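Long-range contact in inositol monophosphatase family protein (Staphylococcus aureus subsp. aureus MSSA476, PDB 4I3Y), which probably hydrolyses inositol monophosphates to inositol and phosphate in a magnesium-dependent reaction that lithium inhibits: residues A[16-30]-A[125-138]. Numbering follows the deposited sequence.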
loop_
_atom_site.group_PDB
_atom_site.type_symbol
_atom_site.label_atom_id
_atom_site.label_comp_id
_atom_site.label_asym_id
_atom_site.label_seq_id
_atom_site.Cartn_x
_atom_site.Cartn_y
_atom_site.Cartn_z
ATOM N N ASP A 16 -10.874 26.671 -7.198
ATOM C CA ASP A 16 -10.972 25.311 -6.614
ATOM C C ASP A 16 -12.182 24.548 -7.142
ATOM O O ASP A 16 -12.083 23.338 -7.493
ATOM C CB ASP A 16 -10.987 25.361 -5.090
ATOM C CG ASP A 16 -10.988 23.992 -4.476
ATOM O OD1 ASP A 16 -10.059 23.182 -4.735
ATOM O OD2 ASP A 16 -11.933 23.728 -3.728
ATOM N N LYS A 17 -13.333 25.252 -7.212
ATOM C CA LYS A 17 -14.553 24.678 -7.755
ATOM C C LYS A 17 -14.342 24.161 -9.181
ATOM O O LYS A 17 -14.717 22.996 -9.501
ATOM C CB LYS A 17 -15.696 25.705 -7.722
ATOM C CG LYS A 17 -16.957 25.220 -8.436
ATOM C CD LYS A 17 -18.191 25.848 -7.795
ATOM C CE LYS A 17 -19.444 25.729 -8.654
ATOM N NZ LYS A 17 -20.394 24.808 -7.972
ATOM N N LEU A 18 -13.719 24.979 -10.044
ATOM C CA LEU A 18 -13.402 24.478 -11.432
ATOM C C LEU A 18 -12.500 23.211 -11.440
ATOM O O LEU A 18 -12.724 22.277 -12.217
ATOM C CB LEU A 18 -12.741 25.531 -12.289
ATOM C CG LEU A 18 -13.477 26.439 -13.286
ATOM C CD1 LEU A 18 -14.968 26.221 -13.260
ATOM C CD2 LEU A 18 -13.043 27.911 -13.167
ATOM N N ILE A 19 -11.454 23.230 -10.622
ATOM C CA ILE A 19 -10.478 22.126 -10.667
ATOM C C ILE A 19 -11.151 20.850 -10.127
ATOM O O ILE A 19 -11.111 19.785 -10.791
ATOM C CB ILE A 19 -9.228 22.441 -9.828
ATOM C CG1 ILE A 19 -8.432 23.628 -10.390
ATOM C CG2 ILE A 19 -8.298 21.232 -9.818
ATOM C CD1 ILE A 19 -7.820 23.308 -11.739
ATOM N N CYS A 20 -11.786 20.954 -8.942
ATOM C CA CYS A 20 -12.377 19.765 -8.345
ATOM C C CYS A 20 -13.345 19.176 -9.300
ATOM O O CYS A 20 -13.487 17.967 -9.391
ATOM C CB CYS A 20 -13.114 20.030 -7.040
ATOM S SG CYS A 20 -12.053 20.369 -5.673
ATOM N N SER A 21 -14.070 20.034 -10.000
ATOM C CA SER A 21 -15.079 19.572 -10.963
ATOM C C SER A 21 -14.444 18.828 -12.203
ATOM O O SER A 21 -14.907 17.731 -12.644
ATOM C CB SER A 21 -15.955 20.782 -11.322
ATOM O OG SER A 21 -16.861 20.379 -12.304
ATOM N N TRP A 22 -13.340 19.377 -12.725
ATOM C CA TRP A 22 -12.627 18.726 -13.830
ATOM C C TRP A 22 -12.051 17.370 -13.351
ATOM O O TRP A 22 -12.141 16.411 -14.056
ATOM C CB TRP A 22 -11.516 19.618 -14.407
ATOM C CG TRP A 22 -10.734 18.950 -15.512
ATOM C CD1 TRP A 22 -11.044 18.945 -16.839
ATOM C CD2 TRP A 22 -9.496 18.204 -15.388
ATOM N NE1 TRP A 22 -10.086 18.280 -17.554
ATOM C CE2 TRP A 22 -9.132 17.792 -16.702
ATOM C CE3 TRP A 22 -8.680 17.830 -14.303
ATOM C CZ2 TRP A 22 -8.008 17.020 -16.968
ATOM C CZ3 TRP A 22 -7.548 17.048 -14.568
ATOM C CH2 TRP A 22 -7.219 16.662 -15.911
ATOM N N LEU A 23 -11.500 17.334 -12.138
ATOM C CA LEU A 23 -10.947 16.107 -11.548
ATOM C C LEU A 23 -11.996 15.045 -11.358
ATOM O O LEU A 23 -11.845 13.919 -11.847
ATOM C CB LEU A 23 -10.301 16.424 -10.222
ATOM C CG LEU A 23 -8.811 16.376 -9.922
ATOM C CD1 LEU A 23 -7.843 16.290 -11.114
ATOM C CD2 LEU A 23 -8.413 17.430 -8.915
ATOM N N LYS A 24 -13.094 15.404 -10.684
ATOM C CA LYS A 24 -14.180 14.460 -10.502
ATOM C C LYS A 24 -14.800 13.984 -11.813
ATOM O O LYS A 24 -15.237 12.837 -11.912
ATOM C CB LYS A 24 -15.244 14.980 -9.507
ATOM C CG LYS A 24 -14.737 15.129 -8.067
ATOM C CD LYS A 24 -14.241 13.822 -7.408
ATOM C CE LYS A 24 -15.196 12.602 -7.417
ATOM N NZ LYS A 24 -14.437 11.364 -6.937
ATOM N N GLN A 25 -14.804 14.798 -12.850
ATOM C CA GLN A 25 -15.344 14.280 -14.133
ATOM C C GLN A 25 -14.328 13.466 -14.988
ATOM O O GLN A 25 -14.661 12.893 -16.029
ATOM C CB GLN A 25 -15.922 15.428 -14.923
ATOM C CG GLN A 25 -14.890 16.403 -15.429
ATOM C CD GLN A 25 -14.302 15.937 -16.753
ATOM O OE1 GLN A 25 -15.035 15.369 -17.590
ATOM N NE2 GLN A 25 -12.957 16.138 -16.947
ATOM N N ILE A 26 -13.079 13.396 -14.537
ATOM C CA ILE A 26 -12.131 12.451 -15.105
ATOM C C ILE A 26 -12.495 10.957 -14.672
ATOM O O ILE A 26 -12.096 10.039 -15.333
ATOM C CB ILE A 26 -10.667 12.885 -14.755
ATOM C CG1 ILE A 26 -9.724 12.747 -15.954
ATOM C CG2 ILE A 26 -10.150 12.127 -13.548
ATOM C CD1 ILE A 26 -9.817 13.882 -16.942
ATOM N N ASP A 27 -13.271 10.742 -13.606
ATOM C CA ASP A 27 -13.885 9.437 -13.312
ATOM C C ASP A 27 -14.635 8.809 -14.507
ATOM O O ASP A 27 -14.690 7.603 -14.638
ATOM C CB ASP A 27 -14.925 9.634 -12.225
ATOM C CG ASP A 27 -14.300 9.949 -10.872
ATOM O OD1 ASP A 27 -13.066 10.114 -10.783
ATOM O OD2 ASP A 27 -15.050 10.022 -9.893
ATOM N N ASN A 28 -15.241 9.650 -15.347
ATOM C CA ASN A 28 -16.005 9.219 -16.506
ATOM C C ASN A 28 -15.069 8.789 -17.637
ATOM O O ASN A 28 -15.402 7.909 -18.426
ATOM C CB ASN A 28 -16.931 10.341 -16.963
ATOM C CG ASN A 28 -17.950 10.705 -15.903
ATOM O OD1 ASN A 28 -18.409 9.868 -15.169
ATOM N ND2 ASN A 28 -18.261 11.947 -15.804
ATOM N N VAL A 29 -13.878 9.368 -17.679
ATOM C CA VAL A 29 -12.931 9.165 -18.786
ATOM C C VAL A 29 -11.976 7.980 -18.544
ATOM O O VAL A 29 -11.648 7.230 -19.455
ATOM C CB VAL A 29 -12.066 10.450 -18.971
ATOM C CG1 VAL A 29 -11.151 10.358 -20.193
ATOM C CG2 VAL A 29 -12.933 11.718 -19.023
ATOM N N ILE A 30 -11.466 7.844 -17.321
ATOM C CA ILE A 30 -10.391 6.864 -17.066
ATOM C C ILE A 30 -10.711 5.369 -17.291
ATOM O O ILE A 30 -9.832 4.621 -17.732
ATOM C CB ILE A 30 -9.774 7.042 -15.657
ATOM C CG1 ILE A 30 -8.985 8.336 -15.652
ATOM C CG2 ILE A 30 -8.749 5.994 -15.404
ATOM C CD1 ILE A 30 -8.815 8.920 -14.260
ATOM N N TYR A 125 -3.542 19.496 -5.276
ATOM C CA TYR A 125 -4.448 18.400 -5.451
ATOM C C TYR A 125 -3.666 17.106 -5.617
ATOM O O TYR A 125 -2.733 17.067 -6.445
ATOM C CB TYR A 125 -5.304 18.588 -6.746
ATOM C CG TYR A 125 -6.128 19.853 -6.692
ATOM C CD1 TYR A 125 -7.351 19.882 -6.004
ATOM C CD2 TYR A 125 -5.632 21.039 -7.223
ATOM C CE1 TYR A 125 -8.077 21.067 -5.894
ATOM C CE2 TYR A 125 -6.296 22.230 -7.080
ATOM C CZ TYR A 125 -7.537 22.229 -6.451
ATOM O OH TYR A 125 -8.197 23.390 -6.388
ATOM N N VAL A 126 -4.101 16.065 -4.870
ATOM C CA VAL A 126 -3.665 14.679 -5.047
ATOM C C VAL A 126 -4.902 13.798 -5.143
ATOM O O VAL A 126 -5.613 13.564 -4.144
ATOM C CB VAL A 126 -2.723 14.159 -3.947
ATOM C CG1 VAL A 126 -2.303 12.716 -4.294
ATOM C CG2 VAL A 126 -1.474 15.051 -3.821
ATOM N N TYR A 127 -5.170 13.326 -6.358
ATOM C CA TYR A 127 -6.391 12.539 -6.559
ATOM C C TYR A 127 -6.057 11.089 -6.586
ATOM O O TYR A 127 -5.564 10.584 -7.637
ATOM C CB TYR A 127 -7.147 12.924 -7.869
ATOM C CG TYR A 127 -8.527 12.287 -8.006
ATOM C CD1 TYR A 127 -9.240 11.828 -6.881
ATOM C CD2 TYR A 127 -9.147 12.175 -9.278
ATOM C CE1 TYR A 127 -10.485 11.244 -7.013
ATOM C CE2 TYR A 127 -10.402 11.570 -9.433
ATOM C CZ TYR A 127 -11.051 11.121 -8.303
ATOM O OH TYR A 127 -12.268 10.562 -8.448
ATOM N N ASP A 128 -6.373 10.415 -5.480
ATOM C CA ASP A 128 -6.245 8.955 -5.414
ATOM C C ASP A 128 -7.447 8.367 -6.132
ATOM O O ASP A 128 -8.500 8.147 -5.518
ATOM C CB ASP A 128 -6.218 8.562 -3.957
ATOM C CG ASP A 128 -6.117 7.058 -3.732
ATOM O OD1 ASP A 128 -6.293 6.267 -4.627
ATOM O OD2 ASP A 128 -5.892 6.688 -2.594
ATOM N N TYR A 129 -7.303 8.172 -7.443
ATOM C CA TYR A 129 -8.457 7.843 -8.258
ATOM C C TYR A 129 -8.955 6.406 -7.948
ATOM O O TYR A 129 -10.169 6.198 -7.836
ATOM C CB TYR A 129 -8.205 8.051 -9.752
ATOM C CG TYR A 129 -9.213 7.290 -10.591
ATOM C CD1 TYR A 129 -10.499 7.799 -10.786
ATOM C CD2 TYR A 129 -8.917 6.049 -11.102
ATOM C CE1 TYR A 129 -11.440 7.097 -11.496
ATOM C CE2 TYR A 129 -9.847 5.337 -11.817
ATOM C CZ TYR A 129 -11.106 5.896 -12.002
ATOM O OH TYR A 129 -12.064 5.217 -12.647
ATOM N N PRO A 130 -8.040 5.424 -7.784
ATOM C CA PRO A 130 -8.554 4.043 -7.537
ATOM C C PRO A 130 -9.473 3.989 -6.306
ATOM O O PRO A 130 -10.402 3.151 -6.246
ATOM C CB PRO A 130 -7.275 3.217 -7.312
ATOM C CG PRO A 130 -6.238 3.984 -8.119
ATOM C CD PRO A 130 -6.561 5.439 -7.856
ATOM N N HIS A 131 -9.259 4.888 -5.345
ATOM C CA HIS A 131 -10.074 4.833 -4.146
ATOM C C HIS A 131 -11.015 6.019 -4.055
ATOM O O HIS A 131 -11.640 6.189 -3.035
ATOM C CB HIS A 131 -9.241 4.587 -2.871
ATOM C CG HIS A 131 -8.728 3.184 -2.799
ATOM N ND1 HIS A 131 -7.399 2.865 -2.983
ATOM C CD2 HIS A 131 -9.385 2.005 -2.720
ATOM C CE1 HIS A 131 -7.247 1.553 -2.945
ATOM N NE2 HIS A 131 -8.443 1.005 -2.799
ATOM N N LYS A 132 -11.156 6.772 -5.153
ATOM C CA LYS A 132 -11.993 8.008 -5.224
ATOM C C LYS A 132 -11.807 8.915 -3.985
ATOM O O LYS A 132 -12.750 9.298 -3.344
ATOM C CB LYS A 132 -13.494 7.646 -5.488
ATOM C CG LYS A 132 -13.679 6.545 -6.540
ATOM C CD LYS A 132 -13.609 7.078 -7.960
ATOM C CE LYS A 132 -13.644 5.922 -8.967
ATOM N NZ LYS A 132 -12.649 4.833 -8.641
ATOM N N LYS A 133 -10.560 9.246 -3.663
ATOM C CA LYS A 133 -10.235 10.139 -2.557
ATOM C C LYS A 133 -9.470 11.322 -3.124
ATOM O O LYS A 133 -8.317 11.165 -3.544
ATOM C CB LYS A 133 -9.414 9.398 -1.446
ATOM C CG LYS A 133 -10.258 8.412 -0.593
ATOM C CD LYS A 133 -9.536 7.749 0.606
ATOM C CE LYS A 133 -8.725 6.524 0.189
ATOM N NZ LYS A 133 -7.861 5.775 1.194
ATOM N N LEU A 134 -10.130 12.485 -3.140
ATOM C CA LEU A 134 -9.566 13.748 -3.610
ATOM C C LEU A 134 -8.958 14.488 -2.427
ATOM O O LEU A 134 -9.663 15.008 -1.549
ATOM C CB LEU A 134 -10.619 14.619 -4.328
ATOM C CG LEU A 134 -10.083 15.983 -4.835
ATOM C CD1 LEU A 134 -8.893 15.803 -5.763
ATOM C CD2 LEU A 134 -11.161 16.713 -5.652
ATOM N N TYR A 135 -7.618 14.446 -2.333
ATOM C CA TYR A 135 -6.931 15.275 -1.354
ATOM C C TYR A 135 -6.792 16.682 -1.971
ATOM O O TYR A 135 -6.303 16.828 -3.105
ATOM C CB TYR A 135 -5.564 14.716 -0.944
ATOM C CG TYR A 135 -5.651 13.312 -0.352
ATOM C CD1 TYR A 135 -5.817 13.156 1.024
ATOM C CD2 TYR A 135 -5.598 12.162 -1.152
ATOM C CE1 TYR A 135 -5.924 11.887 1.603
ATOM C CE2 TYR A 135 -5.713 10.867 -0.571
ATOM C CZ TYR A 135 -5.853 10.759 0.820
ATOM O OH TYR A 135 -5.988 9.565 1.477
ATOM N N LYS A 136 -7.167 17.710 -1.217
ATOM C CA LYS A 136 -6.912 19.070 -1.724
ATOM C C LYS A 136 -6.464 19.981 -0.606
ATOM O O LYS A 136 -6.814 19.751 0.558
ATOM C CB LYS A 136 -8.150 19.640 -2.426
ATOM C CG LYS A 136 -9.321 19.913 -1.484
ATOM C CD LYS A 136 -10.481 20.554 -2.267
ATOM C CE LYS A 136 -11.596 21.043 -1.313
ATOM N NZ LYS A 136 -12.667 21.640 -2.161
ATOM N N ALA A 137 -5.668 20.982 -0.978
ATOM C CA ALA A 137 -5.184 22.018 -0.080
ATOM C C ALA A 137 -5.497 23.387 -0.724
ATOM O O ALA A 137 -5.236 23.599 -1.924
ATOM C CB ALA A 137 -3.708 21.851 0.130
ATOM N N ILE A 138 -6.105 24.282 0.076
ATOM C CA ILE A 138 -6.480 25.627 -0.374
ATOM C C ILE A 138 -6.032 26.653 0.620
ATOM O O ILE A 138 -6.458 26.605 1.786
ATOM C CB ILE A 138 -8.006 25.808 -0.507
ATOM C CG1 ILE A 138 -8.550 24.896 -1.601
ATOM C CG2 ILE A 138 -8.355 27.307 -0.723
ATOM C CD1 ILE A 138 -9.359 23.777 -1.041
HETATM O O HOH W 1 -14.530 5.682 -12.539
#
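The hydroxyl of Y127 is gripped twice by the helix: it donates to D27 OD1 at 2.5 Å, on the syn lone pair, and accepts from K24 NZ, 2.8 Å from Y127 OH. D27 OD1 lies at the ring edge, its carboxylate 25° from the ring plane, while the K24 side chain, folded back at chi2 and chi3, crosses that of Y127 at about a right angle and brings NZ to the hydroxyl. K24 NZ also makes a salt bridge to D27 OD2, with a weak hydrogen bond. D27 OD1 also meets the edge of Y129, whose one face takes I30 CD1 over its centre and whose other has K132 NZ toward the rim; a water joins D27 O to Y129 OH.

About three turns earlier, D16 divides its carboxylate. Y125 OH donates to D16 OD1 at 2.5 Å, carboxylate and ring only 11° apart, and K136 NZ forms a salt bridge to D16 OD2. I19 CG2, the branch anti to the backbone N, lies over the centre of the Y125 ring, 3.6 Å from the centroid. Between the two polar ends, L23 CD2 packs on L134 CD1 (3.6 Å), and C20 SG fills in against L134 and K136.

Segment 16-30 of helix 12-35 runs along the antiparallel hairpin 120-128/133-138, nearly antiparallel to strand 133-138 (157°). Strand 110-117 continues the sheet beside Y125, and helix 51-67 packs alongside through F63 and Q59.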